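Local coordinates for nicotinamide riboside transporter PnuC (PDB 4QTN), which binds nicotinamide riboside, a form of vitamin B3, and as a homotrimer probably carries it across the bacterial inner membrane, at residues A76-S79 with Y80-K83; Y223-I226 with N227-L231. One frame throughout, in Å; residues are numbered along the deposited sequence.

Contact 1 of 2, residues A76-S79 with Y80-K83; sequences AYVS and YTFK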
loop_
_atom_site.group_PDB
_atom_site.type_symbol
_atom_site.label_atom_id
_atom_site.label_comp_id
_atom_site.label_asym_id
_atom_site.label_seq_id
_atom_site.Cartn_x
_atom_site.Cartn_y
_atom_site.Cartn_z
ATOM N N ALA C 76 7.632 -8.356 -22.939
ATOM C CA ALA C 76 8.158 -9.720 -22.999
ATOM C C ALA C 76 9.639 -9.702 -23.357
ATOM O O ALA C 76 10.448 -10.407 -22.748
ATOM C CB ALA C 76 7.368 -10.563 -23.992
ATOM N N TYR C 77 9.989 -8.869 -24.330
ATOM C CA TYR C 77 11.372 -8.708 -24.743
ATOM C C TYR C 77 12.186 -8.113 -23.587
ATOM O O TYR C 77 13.142 -8.728 -23.104
ATOM C CB TYR C 77 11.432 -7.816 -25.992
ATOM C CG TYR C 77 12.816 -7.478 -26.480
ATOM C CD1 TYR C 77 13.516 -8.350 -27.291
ATOM C CD2 TYR C 77 13.400 -6.255 -26.167
ATOM C CE1 TYR C 77 14.779 -8.032 -27.756
ATOM C CE2 TYR C 77 14.659 -5.924 -26.623
ATOM C CZ TYR C 77 15.348 -6.811 -27.417
ATOM O OH TYR C 77 16.605 -6.480 -27.881
ATOM N N VAL C 78 11.740 -6.957 -23.101
ATOM C CA VAL C 78 12.438 -6.222 -22.051
ATOM C C VAL C 78 12.610 -7.043 -20.766
ATOM O O VAL C 78 13.596 -6.875 -20.061
ATOM C CB VAL C 78 11.731 -4.877 -21.730
ATOM C CG1 VAL C 78 12.425 -4.148 -20.582
ATOM C CG2 VAL C 78 11.665 -3.993 -22.972
ATOM N N SER C 79 11.660 -7.929 -20.462
ATOM C CA SER C 79 11.801 -8.782 -19.266
ATOM C C SER C 79 12.828 -9.910 -19.469
ATOM O O SER C 79 13.393 -10.432 -18.496
ATOM C CB SER C 79 10.447 -9.323 -18.768
ATOM O OG SER C 79 9.782 -10.081 -19.753
ATOM N N TYR C 80 13.085 -10.252 -20.735
ATOM C CA TYR C 80 14.160 -11.182 -21.080
ATOM C C TYR C 80 15.518 -10.508 -20.961
ATOM O O TYR C 80 16.438 -11.052 -20.339
ATOM C CB TYR C 80 13.968 -11.739 -22.499
ATOM C CG TYR C 80 15.252 -12.226 -23.168
ATOM C CD1 TYR C 80 16.060 -13.203 -22.564
ATOM C CD2 TYR C 80 15.646 -11.726 -24.407
ATOM C CE1 TYR C 80 17.227 -13.639 -23.166
ATOM C CE2 TYR C 80 16.807 -12.166 -25.018
ATOM C CZ TYR C 80 17.593 -13.119 -24.391
ATOM O OH TYR C 80 18.746 -13.549 -24.992
ATOM N N THR C 81 15.642 -9.326 -21.563
ATOM C CA THR C 81 16.900 -8.579 -21.537
ATOM C C THR C 81 17.318 -8.257 -20.100
ATOM O O THR C 81 18.382 -7.685 -19.862
ATOM C CB THR C 81 16.834 -7.271 -22.384
ATOM O OG1 THR C 81 16.125 -6.243 -21.668
ATOM C CG2 THR C 81 16.168 -7.524 -23.758
ATOM N N PHE C 82 16.487 -8.648 -19.147
ATOM C CA PHE C 82 16.799 -8.447 -17.753
ATOM C C PHE C 82 16.915 -9.759 -16.989
ATOM O O PHE C 82 17.189 -9.762 -15.785
ATOM C CB PHE C 82 15.769 -7.525 -17.103
ATOM C CG PHE C 82 16.068 -6.066 -17.286
ATOM C CD1 PHE C 82 15.640 -5.389 -18.433
ATOM C CD2 PHE C 82 16.798 -5.364 -16.324
ATOM C CE1 PHE C 82 15.919 -4.042 -18.607
ATOM C CE2 PHE C 82 17.086 -4.022 -16.503
ATOM C CZ PHE C 82 16.641 -3.357 -17.643
ATOM N N LYS C 83 16.721 -10.869 -17.693
ATOM C CA LYS C 83 16.803 -12.199 -17.084
ATOM C C LYS C 83 15.630 -12.481 -16.110
ATOM O O LYS C 83 15.774 -13.253 -15.150
ATOM C CB LYS C 83 18.155 -12.392 -16.372
ATOM C CG LYS C 83 19.382 -12.149 -17.253
ATOM C CD LYS C 83 20.640 -11.915 -16.418
ATOM C CE LYS C 83 21.061 -13.172 -15.667
ATOM N NZ LYS C 83 21.653 -12.842 -14.342
#
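Tyr77 and Thr81 meet where transmembrane helix 64-80 runs out, in a helix C-cap of the Schellman type that leads on toward helix 85-107. The two branches of Thr81 share the work. Its methyl CG2 lies over one face of the Tyr77 ring, 3.8 Å from the centroid and 20° off the normal, a CH-pi contact displaced toward the CE2 side of the ring, where CG2 is 3.6 Å from Tyr77 CE2. Its hydroxyl turns back to the helix: chi1 of 78° sets OG1 between the backbone N and the carbonyl carbon, from where it donates to Val78 O at 3.1 Å. That approach is well bent, 113° at the oxygen, and stands out of the carbonyl plane. The main chain of Thr81 is tied down as well, because its N gives a straight bond of 3.0 Å to Tyr77 O.

Val78 and Phe82 form a second pair one residue further on. They lie side by side and point the same way, with Val78 CG1 4.0 Å from Phe82 CE1, while the Phe82 ring turns its edge, CD1 foremost, to Val78 O, which lies in the ring plane. That carbonyl therefore receives the threonine hydroxyl and also faces an aromatic C-H edge. The cap touches helix 41-59 through Tyr77 and Val78, both on Leu42, and helix 85-107 through Ser79 and Tyr80, both on Met88. Within its own helix, Ser79 OG is hydrogen-bonded to Tyr75 O. Chain reversal is completed by a type I turn from Tyr80 to Lys83: Lys83, with its positive phi, sends its N back to Tyr80 O at 2.7 Å.

Contact 2 of 2, residues Y223-I226 with N227-L231; sequences YGYI and NWTKL
Tyr223 and Asn227 stand one turn apart on transmembrane helix 208-234, a regular alpha-helix at this point, and show how i to i+4 neighbours arrange themselves along such a rod. Asn227 CB lies over the rim of one Tyr223 ring face, 4.1 Å from Tyr223 CE2. A chi1 of -164° puts CG opposite the backbone N and so brings the amide alongside the ring, the two planes only 14° apart. Both polar ends find partners elsewhere in the same chain: Tyr223 OH bonds to Glu19 OE1, and Asn227 ND2 to Gly58 O. In the backbone, Asn227 N makes a nearly straight bond of 2.7 Å to Tyr223 O.

One residue on, Trp228 N is held at 2.7 Å by Gly224 O. The indole swings off to the neighbouring helices, where NE1 donates to Val57 O, the ring stands edge-to-face against Trp182, and Leu231 CD2 sits over one face. Since Val57 and Trp182 line the nicotinamide riboside pocket, Trp228 is probably a second-shell residue of that pocket. With Asn227, it also joins helix 208-234, near where it probably leaves the membrane on the cytoplasmic side, to the end of helix 41-59.

Tyr225 and Thr229 meet differently, the hydroxyl coming to the ring at its edge and in its plane, 4.0 Å from Thr229 OG1 to Tyr225 CD1. The Tyr225 side chain also packs on Val21 of a neighbouring subunit. Elsewhere on the turn, Lys230, bent along its chain, brings CD to 4.2 Å from Ile226 CG2. At Thr229, chi1 of -67° lays OG1 beside its own backbone N, and the two donors grip Tyr225 O together, Thr229 N at 3.0 Å and OG1 at 3.1 Å, from opposite faces of the carbonyl plane.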
loop_
_atom_site.group_PDB
_atom_site.type_symbol
_atom_site.label_atom_id
_atom_site.label_comp_id
_atom_site.label_asym_id
_atom_site.label_seq_id
_atom_site.Cartn_x
_atom_site.Cartn_y
_atom_site.Cartn_z
ATOM N N TYR C 223 -8.511 0.347 -8.092
ATOM C CA TYR C 223 -9.590 1.008 -8.852
ATOM C C TYR C 223 -10.458 0.011 -9.626
ATOM O O TYR C 223 -11.685 0.075 -9.563
ATOM C CB TYR C 223 -9.047 2.035 -9.822
ATOM C CG TYR C 223 -10.133 2.883 -10.396
ATOM C CD1 TYR C 223 -10.885 3.720 -9.562
ATOM C CD2 TYR C 223 -10.460 2.827 -11.763
ATOM C CE1 TYR C 223 -11.904 4.501 -10.054
ATOM C CE2 TYR C 223 -11.491 3.621 -12.280
ATOM C CZ TYR C 223 -12.204 4.461 -11.406
ATOM O OH TYR C 223 -13.218 5.253 -11.855
ATOM N N GLY C 224 -9.805 -0.887 -10.375
ATOM C CA GLY C 224 -10.488 -1.946 -11.136
ATOM C C GLY C 224 -11.510 -2.703 -10.308
ATOM O O GLY C 224 -12.695 -2.757 -10.650
ATOM N N TYR C 225 -11.066 -3.251 -9.195
ATOM C CA TYR C 225 -11.970 -3.920 -8.290
ATOM C C TYR C 225 -13.174 -3.036 -7.936
ATOM O O TYR C 225 -14.330 -3.443 -8.141
ATOM C CB TYR C 225 -11.240 -4.363 -7.050
ATOM C CG TYR C 225 -11.843 -5.553 -6.378
ATOM C CD1 TYR C 225 -13.196 -5.646 -6.200
ATOM C CD2 TYR C 225 -11.046 -6.560 -5.859
ATOM C CE1 TYR C 225 -13.762 -6.719 -5.536
ATOM C CE2 TYR C 225 -11.600 -7.636 -5.172
ATOM C CZ TYR C 225 -12.964 -7.708 -5.018
ATOM O OH TYR C 225 -13.552 -8.775 -4.360
ATOM N N ILE C 226 -12.913 -1.815 -7.473
ATOM C CA ILE C 226 -14.014 -0.853 -7.195
ATOM C C ILE C 226 -14.966 -0.620 -8.395
ATOM O O ILE C 226 -16.181 -0.807 -8.266
ATOM C CB ILE C 226 -13.503 0.489 -6.676
ATOM C CG1 ILE C 226 -13.129 0.379 -5.219
ATOM C CG2 ILE C 226 -14.577 1.531 -6.792
ATOM C CD1 ILE C 226 -11.844 1.097 -4.884
ATOM N N ASN C 227 -14.406 -0.250 -9.553
ATOM C CA ASN C 227 -15.205 0.105 -10.732
ATOM C C ASN C 227 -15.937 -1.047 -11.331
ATOM O O ASN C 227 -17.098 -0.908 -11.732
ATOM C CB ASN C 227 -14.341 0.716 -11.813
ATOM C CG ASN C 227 -15.162 1.445 -12.865
ATOM O OD1 ASN C 227 -15.803 2.474 -12.572
ATOM N ND2 ASN C 227 -15.149 0.928 -14.099
ATOM N N TRP C 228 -15.237 -2.172 -11.478
ATOM C CA TRP C 228 -15.875 -3.423 -11.892
ATOM C C TRP C 228 -17.013 -3.874 -10.969
ATOM O O TRP C 228 -17.987 -4.456 -11.437
ATOM C CB TRP C 228 -14.846 -4.533 -12.095
ATOM C CG TRP C 228 -14.373 -4.562 -13.455
ATOM C CD1 TRP C 228 -13.746 -3.559 -14.112
ATOM C CD2 TRP C 228 -14.524 -5.628 -14.393
ATOM N NE1 TRP C 228 -13.480 -3.927 -15.411
ATOM C CE2 TRP C 228 -13.946 -5.197 -15.610
ATOM C CE3 TRP C 228 -15.070 -6.913 -14.324
ATOM C CZ2 TRP C 228 -13.904 -6.006 -16.749
ATOM C CZ3 TRP C 228 -15.036 -7.717 -15.468
ATOM C CH2 TRP C 228 -14.458 -7.257 -16.658
ATOM N N THR C 229 -16.927 -3.575 -9.677
ATOM C CA THR C 229 -18.099 -3.753 -8.837
ATOM C C THR C 229 -19.279 -2.898 -9.312
ATOM O O THR C 229 -20.374 -3.422 -9.546
ATOM C CB THR C 229 -17.813 -3.523 -7.356
ATOM O OG1 THR C 229 -16.954 -4.554 -6.898
ATOM C CG2 THR C 229 -19.090 -3.600 -6.562
ATOM N N LYS C 230 -19.053 -1.593 -9.471
ATOM C CA LYS C 230 -20.096 -0.695 -9.989
ATOM C C LYS C 230 -20.681 -1.255 -11.299
ATOM O O LYS C 230 -21.882 -1.135 -11.563
ATOM C CB LYS C 230 -19.556 0.742 -10.178
ATOM C CG LYS C 230 -19.347 1.506 -8.859
ATOM C CD LYS C 230 -18.128 2.459 -8.905
ATOM C CE LYS C 230 -18.498 3.894 -9.294
ATOM N NZ LYS C 230 -18.530 4.837 -8.132
ATOM N N LEU C 231 -19.832 -1.927 -12.062
ATOM C CA LEU C 231 -20.166 -2.434 -13.375
ATOM C C LEU C 231 -21.046 -3.674 -13.246
ATOM O O LEU C 231 -22.052 -3.815 -13.940
ATOM C CB LEU C 231 -18.870 -2.810 -14.073
ATOM C CG LEU C 231 -18.443 -2.460 -15.494
ATOM C CD1 LEU C 231 -18.962 -1.122 -15.988
ATOM C CD2 LEU C 231 -16.925 -2.483 -15.495
#

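Overall arrangement
The two contacts illustrate how side chains one turn apart pack against each other both at the end of a membrane helix and within one. Contact 1 caps helix 64-80, probably at the periplasmic side; contact 2 lies within helix 208-234 as it nears the cytoplasm. They sit on opposite sides of the chain's centre, with centres 31 Å apart and nearest atoms about 23 Å apart, so neither touches the other. Bound nicotinamide riboside lies between them, about 10 Å from the side chain of Ala76 in contact 1 and about 8 Å from Gly224 in contact 2. Helix 41-59 links the regions, since Leu42 packs on contact 1 and Val57 and Gly58 receive bonds from contact 2.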